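Local coordinates for vacuolar protein sorting-associated protein 29 (PDB 5XCJ) that binds metal ions such as zinc on a metallophosphatase fold and probably acts in protein transport as a subunit of the retromer, at residues A[7-12]-A[34-39]; A[16-21]-A[134-139]; A[38-43]-A[62-67]; A[70-75]-A[83-88]. The protein carries 1 engineered substitution. All coordinates share one frame; numbering follows the deposited sequence.

Contact 1. Residues A[7-12]-A[34-39]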
# COMPACT_ATOMS: atom_id res chain seq x y z
N GLY A 7 1.68 1.98 3.44
CA GLY A 7 1.10 3.31 3.55
C GLY A 7 0.24 3.57 4.77
O GLY A 7 0.16 2.76 5.68
N ASP A 8 -0.41 4.74 4.77
CA ASP A 8 -1.30 5.16 5.85
C ASP A 8 -0.63 5.14 7.22
O ASP A 8 -1.18 4.63 8.19
CB ASP A 8 -2.60 4.36 5.84
CG ASP A 8 -3.57 4.85 4.79
OD1 ASP A 8 -3.61 6.07 4.57
OD2 ASP A 8 -4.27 4.02 4.19
N PHE A 9 0.59 5.65 7.26
CA PHE A 9 1.37 5.71 8.49
C PHE A 9 0.85 6.62 9.60
O PHE A 9 0.88 6.26 10.77
CB PHE A 9 2.80 6.16 8.18
CG PHE A 9 3.56 5.22 7.30
CD1 PHE A 9 4.17 4.10 7.83
CD2 PHE A 9 3.68 5.46 5.94
CE1 PHE A 9 4.88 3.24 7.03
CE2 PHE A 9 4.38 4.60 5.13
CZ PHE A 9 4.98 3.49 5.68
N HIS A 10 0.38 7.79 9.22
CA HIS A 10 -0.03 8.79 10.20
C HIS A 10 -1.39 9.45 10.02
O HIS A 10 -1.87 9.65 8.91
CB HIS A 10 1.04 9.89 10.21
CG HIS A 10 1.13 10.66 11.50
ND1 HIS A 10 1.73 10.15 12.63
CD2 HIS A 10 0.72 11.90 11.82
CE1 HIS A 10 1.67 11.04 13.59
NE2 HIS A 10 1.06 12.11 13.13
N VAL A 11 -1.97 9.81 11.16
CA VAL A 11 -3.22 10.54 11.26
C VAL A 11 -2.87 11.76 12.11
O VAL A 11 -2.19 11.64 13.12
CB VAL A 11 -4.33 9.70 11.91
CG1 VAL A 11 -5.51 10.58 12.27
CG2 VAL A 11 -4.77 8.58 10.97
N PRO A 12 -3.34 12.94 11.70
CA PRO A 12 -2.99 14.17 12.44
C PRO A 12 -3.46 14.10 13.87
O PRO A 12 -4.58 13.66 14.12
CB PRO A 12 -3.77 15.25 11.69
CG PRO A 12 -3.94 14.71 10.32
CD PRO A 12 -4.14 13.24 10.51
N VAL A 34 9.33 0.14 -3.80
CA VAL A 34 8.41 0.46 -2.73
C VAL A 34 7.28 1.33 -3.29
O VAL A 34 7.53 2.35 -3.92
CB VAL A 34 9.10 1.23 -1.59
CG1 VAL A 34 8.08 1.94 -0.73
CG2 VAL A 34 9.98 0.31 -0.76
N LEU A 35 6.04 0.89 -3.10
CA LEU A 35 4.89 1.66 -3.54
C LEU A 35 4.16 2.08 -2.27
O LEU A 35 3.59 1.26 -1.57
CB LEU A 35 3.98 0.82 -4.45
CG LEU A 35 4.69 0.25 -5.68
CD1 LEU A 35 3.71 -0.39 -6.64
CD2 LEU A 35 5.53 1.32 -6.37
N CYS A 36 4.19 3.37 -1.99
CA CYS A 36 3.59 3.90 -0.79
C CYS A 36 2.35 4.73 -1.10
O CYS A 36 2.39 5.65 -1.91
CB CYS A 36 4.61 4.74 -0.02
SG CYS A 36 4.00 5.43 1.53
N THR A 37 1.27 4.42 -0.40
CA THR A 37 -0.01 5.11 -0.58
C THR A 37 -0.10 6.53 -0.02
O THR A 37 -1.06 7.24 -0.29
CB THR A 37 -1.20 4.27 -0.07
OG1 THR A 37 -0.99 3.92 1.30
CG2 THR A 37 -1.37 3.02 -0.91
N GLY A 38 0.91 6.96 0.74
CA GLY A 38 0.87 8.29 1.32
C GLY A 38 0.61 8.31 2.81
O GLY A 38 0.73 7.29 3.47
N ASN A 39 0.23 9.49 3.32
CA ASN A 39 -0.01 9.69 4.73
C ASN A 39 1.21 9.34 5.60
O ASN A 39 1.13 8.55 6.53
CB ASN A 39 -1.27 8.97 5.20
CG ASN A 39 -2.53 9.78 4.91
OD1 ASN A 39 -2.46 10.87 4.37
ND2 ASN A 39 -3.68 9.23 5.26
O HOH W 1 -2.93 2.04 2.91
O HOH W 2 -3.22 7.08 7.59

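Contact 2. Residues A[16-21]-A[134-139]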
# COMPACT_ATOMS: atom_id res chain seq x y z
N ALA A 16 1.40 7.10 16.02
CA ALA A 16 1.47 5.69 15.65
C ALA A 16 2.90 5.30 15.27
O ALA A 16 3.59 6.05 14.60
CB ALA A 16 0.52 5.38 14.51
N ALA A 17 3.32 4.11 15.68
CA ALA A 17 4.65 3.64 15.35
C ALA A 17 4.60 2.33 14.58
O ALA A 17 3.78 1.47 14.88
CB ALA A 17 5.48 3.48 16.61
N ILE A 18 5.46 2.20 13.58
CA ILE A 18 5.51 0.97 12.81
C ILE A 18 6.06 -0.10 13.74
O ILE A 18 7.06 0.12 14.41
CB ILE A 18 6.46 1.08 11.61
CG1 ILE A 18 6.09 2.29 10.75
CG2 ILE A 18 6.43 -0.20 10.80
CD1 ILE A 18 7.12 2.62 9.69
N PRO A 19 5.43 -1.27 13.77
CA PRO A 19 5.90 -2.33 14.66
C PRO A 19 7.33 -2.71 14.31
O PRO A 19 7.69 -2.78 13.14
CB PRO A 19 4.94 -3.48 14.37
CG PRO A 19 3.69 -2.81 13.91
CD PRO A 19 4.15 -1.61 13.13
N GLN A 20 8.14 -2.97 15.32
CA GLN A 20 9.54 -3.31 15.11
C GLN A 20 9.70 -4.57 14.28
O GLN A 20 10.61 -4.64 13.46
CB GLN A 20 10.31 -3.43 16.43
CG GLN A 20 11.81 -3.43 16.25
CD GLN A 20 12.32 -2.24 15.46
OE1 GLN A 20 11.95 -1.10 15.73
NE2 GLN A 20 13.17 -2.50 14.49
N VAL A 21 8.79 -5.52 14.45
CA VAL A 21 8.87 -6.77 13.71
C VAL A 21 8.78 -6.51 12.22
O VAL A 21 9.51 -7.12 11.45
CB VAL A 21 7.79 -7.79 14.15
CG1 VAL A 21 8.19 -8.44 15.47
CG2 VAL A 21 6.43 -7.14 14.27
N SER A 134 -3.11 0.01 6.93
CA SER A 134 -2.24 0.98 7.56
C SER A 134 -1.07 0.22 8.18
O SER A 134 -1.27 -0.71 8.95
CB SER A 134 -2.98 1.77 8.63
OG SER A 134 -2.08 2.52 9.41
N ALA A 135 0.13 0.67 7.88
CA ALA A 135 1.36 0.05 8.36
C ALA A 135 1.44 0.06 9.88
O ALA A 135 1.96 -0.85 10.49
CB ALA A 135 2.58 0.73 7.77
N THR A 136 0.94 1.14 10.48
CA THR A 136 0.97 1.29 11.92
C THR A 136 -0.35 0.96 12.59
O THR A 136 -0.47 1.06 13.80
CB THR A 136 1.32 2.74 12.27
OG1 THR A 136 0.34 3.61 11.70
CG2 THR A 136 2.68 3.10 11.71
N GLY A 137 -1.33 0.51 11.82
CA GLY A 137 -2.64 0.23 12.38
C GLY A 137 -3.25 1.49 12.97
O GLY A 137 -3.88 1.47 14.02
N ALA A 138 -3.09 2.59 12.24
CA ALA A 138 -3.56 3.91 12.65
C ALA A 138 -5.08 4.06 12.68
O ALA A 138 -5.80 3.35 11.99
CB ALA A 138 -2.95 4.98 11.76
N TYR A 139 -5.55 5.02 13.47
CA TYR A 139 -6.97 5.25 13.63
C TYR A 139 -7.67 5.61 12.32
O TYR A 139 -7.16 6.39 11.53
CB TYR A 139 -7.19 6.36 14.67
CG TYR A 139 -8.56 7.00 14.60
CD1 TYR A 139 -9.64 6.45 15.26
CD2 TYR A 139 -8.78 8.12 13.81
CE1 TYR A 139 -10.89 7.01 15.17
CE2 TYR A 139 -10.03 8.69 13.72
CZ TYR A 139 -11.08 8.13 14.40
OH TYR A 139 -12.33 8.68 14.31
O HOH W 3 1.03 0.17 15.51

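Contact 3. Residues A[38-43]-A[62-67]. Engineered in segment 62-67: A62 (natural residue Asp).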
# COMPACT_ATOMS: atom_id res chain seq x y z
N GLY A 38 0.91 6.96 0.74
CA GLY A 38 0.87 8.29 1.32
C GLY A 38 0.61 8.31 2.81
O GLY A 38 0.73 7.29 3.47
N ASN A 39 0.23 9.49 3.32
CA ASN A 39 -0.01 9.69 4.73
C ASN A 39 1.21 9.34 5.60
O ASN A 39 1.13 8.55 6.53
CB ASN A 39 -1.27 8.97 5.20
CG ASN A 39 -2.53 9.78 4.91
OD1 ASN A 39 -2.46 10.87 4.37
ND2 ASN A 39 -3.68 9.23 5.26
N LEU A 40 2.34 9.94 5.25
CA LEU A 40 3.59 9.75 5.98
C LEU A 40 3.60 10.52 7.29
O LEU A 40 2.96 11.55 7.42
CB LEU A 40 4.78 10.19 5.13
CG LEU A 40 4.91 9.61 3.72
CD1 LEU A 40 6.11 10.23 3.02
CD2 LEU A 40 5.04 8.10 3.77
N CYS A 41 4.31 9.99 8.28
CA CYS A 41 4.44 10.67 9.56
C CYS A 41 5.22 11.97 9.35
O CYS A 41 4.96 12.98 10.00
CB CYS A 41 5.13 9.78 10.58
SG CYS A 41 4.08 8.47 11.25
N GLY A 42 6.17 11.93 8.42
CA GLY A 42 7.01 13.07 8.14
C GLY A 42 8.24 12.62 7.38
O GLY A 42 8.21 11.63 6.65
N LYS A 43 9.33 13.35 7.54
CA LYS A 43 10.57 13.01 6.85
C LYS A 43 11.16 11.70 7.37
O LYS A 43 11.83 11.00 6.63
CB LYS A 43 11.58 14.14 6.97
CG LYS A 43 12.76 13.83 7.88
CD LYS A 43 13.96 13.37 7.08
CE LYS A 43 15.25 13.61 7.84
NZ LYS A 43 16.45 13.50 6.97
N ALA A 62 -4.20 12.23 2.25
CA ALA A 62 -5.15 13.22 2.72
C ALA A 62 -4.46 14.27 3.59
O ALA A 62 -4.75 15.45 3.48
CB ALA A 62 -6.29 12.57 3.47
N PHE A 63 -3.56 13.82 4.46
CA PHE A 63 -2.83 14.72 5.36
C PHE A 63 -1.38 15.05 4.97
O PHE A 63 -0.70 15.76 5.70
CB PHE A 63 -2.87 14.17 6.78
CG PHE A 63 -4.11 13.39 7.09
CD1 PHE A 63 -5.32 14.03 7.22
CD2 PHE A 63 -4.06 12.02 7.24
CE1 PHE A 63 -6.47 13.32 7.50
CE2 PHE A 63 -5.20 11.31 7.52
CZ PHE A 63 -6.41 11.96 7.65
N ASP A 64 -0.90 14.51 3.86
CA ASP A 64 0.48 14.76 3.45
C ASP A 64 0.73 16.22 3.07
O ASP A 64 -0.07 16.85 2.40
CB ASP A 64 0.87 13.86 2.28
CG ASP A 64 1.25 12.47 2.73
OD1 ASP A 64 1.70 12.31 3.88
OD2 ASP A 64 1.10 11.53 1.92
N GLU A 65 1.85 16.75 3.56
CA GLU A 65 2.25 18.11 3.25
C GLU A 65 3.58 18.15 2.49
O GLU A 65 4.07 19.23 2.15
CB GLU A 65 2.33 18.93 4.52
N MET A 66 4.17 16.99 2.23
CA MET A 66 5.44 16.94 1.52
C MET A 66 5.29 17.48 0.11
O MET A 66 4.37 17.11 -0.61
CB MET A 66 5.98 15.50 1.50
CG MET A 66 7.07 15.26 0.46
SD MET A 66 8.00 13.74 0.74
CE MET A 66 7.90 13.62 2.53
N GLN A 67 6.17 18.40 -0.26
CA GLN A 67 6.16 19.04 -1.57
C GLN A 67 6.58 18.11 -2.71
O GLN A 67 7.45 17.27 -2.54
CB GLN A 67 7.05 20.27 -1.56

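Contact 4. Residues A[70-75]-A[83-88]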
# COMPACT_ATOMS: atom_id res chain seq x y z
N ASN A 70 2.87 13.67 -6.18
CA ASN A 70 1.80 13.53 -7.14
C ASN A 70 0.63 12.75 -6.55
O ASN A 70 0.82 11.89 -5.70
CB ASN A 70 2.30 12.84 -8.40
CG ASN A 70 3.08 13.76 -9.30
OD1 ASN A 70 2.94 14.98 -9.23
ND2 ASN A 70 3.91 13.19 -10.16
N GLU A 71 -0.58 13.09 -6.97
CA GLU A 71 -1.78 12.40 -6.51
C GLU A 71 -1.84 10.95 -7.00
O GLU A 71 -2.31 10.07 -6.29
CB GLU A 71 -3.03 13.18 -6.89
CG GLU A 71 -3.05 14.59 -6.33
CD GLU A 71 -4.22 14.86 -5.41
OE1 GLU A 71 -4.69 16.00 -5.40
OE2 GLU A 71 -4.67 13.95 -4.70
N THR A 72 -1.41 10.72 -8.24
CA THR A 72 -1.40 9.38 -8.82
C THR A 72 -0.08 9.05 -9.50
O THR A 72 0.59 9.93 -10.03
CB THR A 72 -2.55 9.20 -9.85
OG1 THR A 72 -2.22 9.87 -11.06
CG2 THR A 72 -3.86 9.74 -9.31
N GLU A 73 0.30 7.78 -9.47
CA GLU A 73 1.53 7.33 -10.11
C GLU A 73 1.31 6.00 -10.80
O GLU A 73 0.58 5.16 -10.30
CB GLU A 73 2.65 7.22 -9.08
CG GLU A 73 3.03 8.54 -8.44
CD GLU A 73 3.84 9.41 -9.38
OE1 GLU A 73 4.04 9.01 -10.54
OE2 GLU A 73 4.28 10.50 -8.95
N VAL A 74 1.93 5.82 -11.97
CA VAL A 74 1.84 4.59 -12.74
C VAL A 74 3.23 4.01 -12.96
O VAL A 74 4.10 4.66 -13.52
CB VAL A 74 1.16 4.82 -14.09
CG1 VAL A 74 1.11 3.53 -14.90
CG2 VAL A 74 -0.24 5.39 -13.90
N ILE A 75 3.43 2.78 -12.50
CA ILE A 75 4.71 2.09 -12.62
C ILE A 75 4.53 0.72 -13.28
O ILE A 75 3.65 -0.03 -12.90
CB ILE A 75 5.36 1.86 -11.25
CG1 ILE A 75 5.76 3.20 -10.62
CG2 ILE A 75 6.55 0.93 -11.39
CD1 ILE A 75 6.17 3.11 -9.17
N GLY A 83 -1.10 1.15 -10.92
CA GLY A 83 -1.64 2.46 -10.61
C GLY A 83 -1.63 2.65 -9.11
O GLY A 83 -2.01 1.77 -8.35
N LEU A 84 -1.15 3.81 -8.68
CA LEU A 84 -1.07 4.09 -7.25
C LEU A 84 -1.64 5.45 -6.86
O LEU A 84 -1.33 6.45 -7.48
CB LEU A 84 0.39 4.00 -6.82
CG LEU A 84 0.78 4.45 -5.41
CD1 LEU A 84 0.43 3.35 -4.41
CD2 LEU A 84 2.26 4.78 -5.34
N MET A 85 -2.50 5.44 -5.86
CA MET A 85 -3.07 6.66 -5.29
C MET A 85 -3.54 6.38 -3.86
O MET A 85 -3.79 5.24 -3.50
CB MET A 85 -4.16 7.25 -6.20
CG MET A 85 -5.58 6.85 -5.87
SD MET A 85 -6.73 7.84 -6.85
CE MET A 85 -5.85 9.39 -6.93
N HIS A 86 -3.68 7.43 -3.05
CA HIS A 86 -4.08 7.23 -1.66
C HIS A 86 -5.47 6.61 -1.51
O HIS A 86 -5.67 5.75 -0.66
CB HIS A 86 -3.98 8.53 -0.86
CG HIS A 86 -4.30 8.35 0.59
ND1 HIS A 86 -5.38 8.95 1.19
CD2 HIS A 86 -3.68 7.63 1.55
CE1 HIS A 86 -5.42 8.60 2.46
NE2 HIS A 86 -4.40 7.81 2.71
N GLY A 87 -6.40 6.99 -2.37
CA GLY A 87 -7.74 6.45 -2.32
C GLY A 87 -8.84 7.25 -1.65
O GLY A 87 -10.00 6.86 -1.69
N HIS A 88 -8.49 8.37 -1.01
CA HIS A 88 -9.49 9.24 -0.41
C HIS A 88 -10.35 9.89 -1.50
O HIS A 88 -11.50 10.26 -1.26
CB HIS A 88 -8.90 10.27 0.55
CG HIS A 88 -8.01 11.29 -0.10
ND1 HIS A 88 -6.73 10.99 -0.52
CD2 HIS A 88 -8.20 12.60 -0.37
CE1 HIS A 88 -6.18 12.08 -1.03
NE2 HIS A 88 -7.06 13.06 -0.96
O HOH W 4 -2.95 10.21 -3.73

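Contact 1. Residues A[7-12]-A[34-39]
The loop after strand 2-6 runs beside the end of neighbouring parallel strand 33-36 and its following turn. D8 N donates to G38 O at 3.1 Å and H10 N to N39 O at 2.9 Å; in both bonds the donor stands above the carbonyl plane, off its lone pairs. The close-packed part lies around G7, F9 and C36. With F9 CG anti to its carbonyl carbon (chi1 -63°), ring atom CE2 comes 3.7 Å from C36 SG, and the sulfur sits in the ring plane at its edge, a cysteine sulfur-aromatic contact. The same SG accepts a nearly straight bond (165°) from G38 N. G7 has to be glycine, because T37 OG1 lies 3.1 Å from its CA, where a side chain would collide. The other part is looser and watery. The side chains of D8 and N39 lie alongside each other, pointing the same way with planes 52° apart, and share only a weak hydrogen bond, N39 ND2 to D8 OD1 at 3.2 Å. One water links D8 OD2 with T37 OG1, and a second spans N39 ND2 and H10 O. Firmer partners are H86 NE2 for D8 OD1 and F63 N for N39 OD1. D8, a ligand of both zinc ions, and N39, a ligand of one, belong to the metal centre typical of calcineurin-like phosphoesterases; no zinc is bound in this chain.

Contact 2. Residues A[16-21]-A[134-139]
A type I beta turn from S134 to G137 presents T136 to the extended chain 16-19, which leads into helix 20-28 of the metallophosphatase fold. T136 is the centre of the contact, and its two branches face different neighbours. OG1 takes the crowded position between backbone N and carbonyl carbon (chi1 60°) and is touched by the methyl of A16, with CB 3.3 Å from OG1; its polar partner is F9 O, to which it is hydrogen-bonded. CG2, anti to the carbonyl carbon, rests on the next residues, 3.5 Å from I18 N. The I18 side chain crosses T136 obliquely, bringing CG1 to 3.6 Å from CG2. A beta-branched threonine suits this place because one branch is polar and the other apolar, and alanine at 16 keeps the approach close. The turn is closed by G137 N bonding to S134 O, with glycine favoured by its positive phi of 61°, and S134 OG accepts a nearly straight bond (167°) from A138 N. One water donates to both A17 O and T136 O, bridging the two chains. P19, at the N-cap position before the helix, sets its ring atom CD 3.5 Å from A135 O, a buried carbonyl oxygen that finds no polar partner in the model.

Contact 3. Residues A[38-43]-A[62-67]
Both segments are loop where they touch, the first running on into helix 43-52; they come closest at N39 and D64, whose CA atoms are 5.3 Å apart. The left-handed backbone of N39 turns two successive amides, N39 N and L40 N, toward one carboxylate. D64 grips both: OD2 takes N39 N at 2.6 Å from above the carboxylate plane, while OD1 receives L40 N at 2.8 Å on its syn lone pair. OD2 also accepts G61 N, so aspartate suits the place as a short acceptor for three backbone amides. In turn N39 OD1 accepts F63 N at 3.1 Å, nearly straight at 165° and in plane on a lone pair, which fixes the rotation of the group. The F63 ring crosses this side chain obliquely, the two planes 20° apart, with CE2 3.4 Å from N39 ND2. A62, engineered from Asp, sets its methyl over the centre of one F63 ring face. The bent end of M66 brings CE to 3.9 Å from L40 CD1, a small apolar contact. N39 and position 62 (as Asp) ligate one zinc ion in this protein, and D64 is placed as a second-shell residue, consistent with the metal centre of a metallophosphatase fold.

Contact 4. Residues A[70-75]-A[83-88]
Two imidazoles at the end of segment 83-88 meet edge to edge. H88 CG lies in the plane of the H86 ring at its edge, and H86 CB does the same for the H88 ring. Their ND1 atoms are hydrogen-bonded at 3.0 Å, and either nitrogen could be the donor. H86 CG is anti to its backbone N (chi1 -176°), and its other nitrogen, NE2, bonds to OD1 of the zinc ligand D8; the carboxylate would be expected to favour a proton on NE2. A histidine fits here because its two ring nitrogens can serve two different partners at once. Another flat group, the E73 carboxylate, is met from above its plane by N70 ND2, which donates to OE2 at 3.0 Å.

The histidines follow directly on an antiparallel hairpin. E73 and L84 form a hydrogen-bonded pair, with E73 N to L84 O at 2.9 Å and L84 N to E73 O at 2.7 Å, the latter nearly along the C=O axis. L84 O also receives a CA-H...O contact from T72 CA at 3.2 Å. V74 and G83 follow as a non-hydrogen-bonded pair. Past the paired residues one water takes over, donating to E71 O at 2.6 Å and accepting from H86 N at 3.0 Å. E71 itself turns its carboxylate to Q89 NE2.

Strand 72-77 is the outermost of its mixed sheet within this chain, while strand 80-85 lies inside it, bonded on its other flank to strand 110-112 through G83 and M85; V74 touches V108 just before that strand.

Contacts 1 and 3 lie closest, with centres 7 Å apart, and share G38 and N39; contact 3 begins on the segment where contact 1 ends. The centre of contact 2 is about 10 Å from that of contact 1, and their segments alternate along the chain, while contacts 3 and 4 are nested inside the long loop that contact 2 closes. Contacts 2 and 4 stand on opposite sides of the chain's centre, about 21 Å apart between centres. Strands 2-6 and 33-36 of the six-stranded sheet lead into contact 1, whereas the hairpin of contact 4 edges the five-stranded sheet. Loops from both sheets thus converge on one metal site, D8 meeting H86 across them.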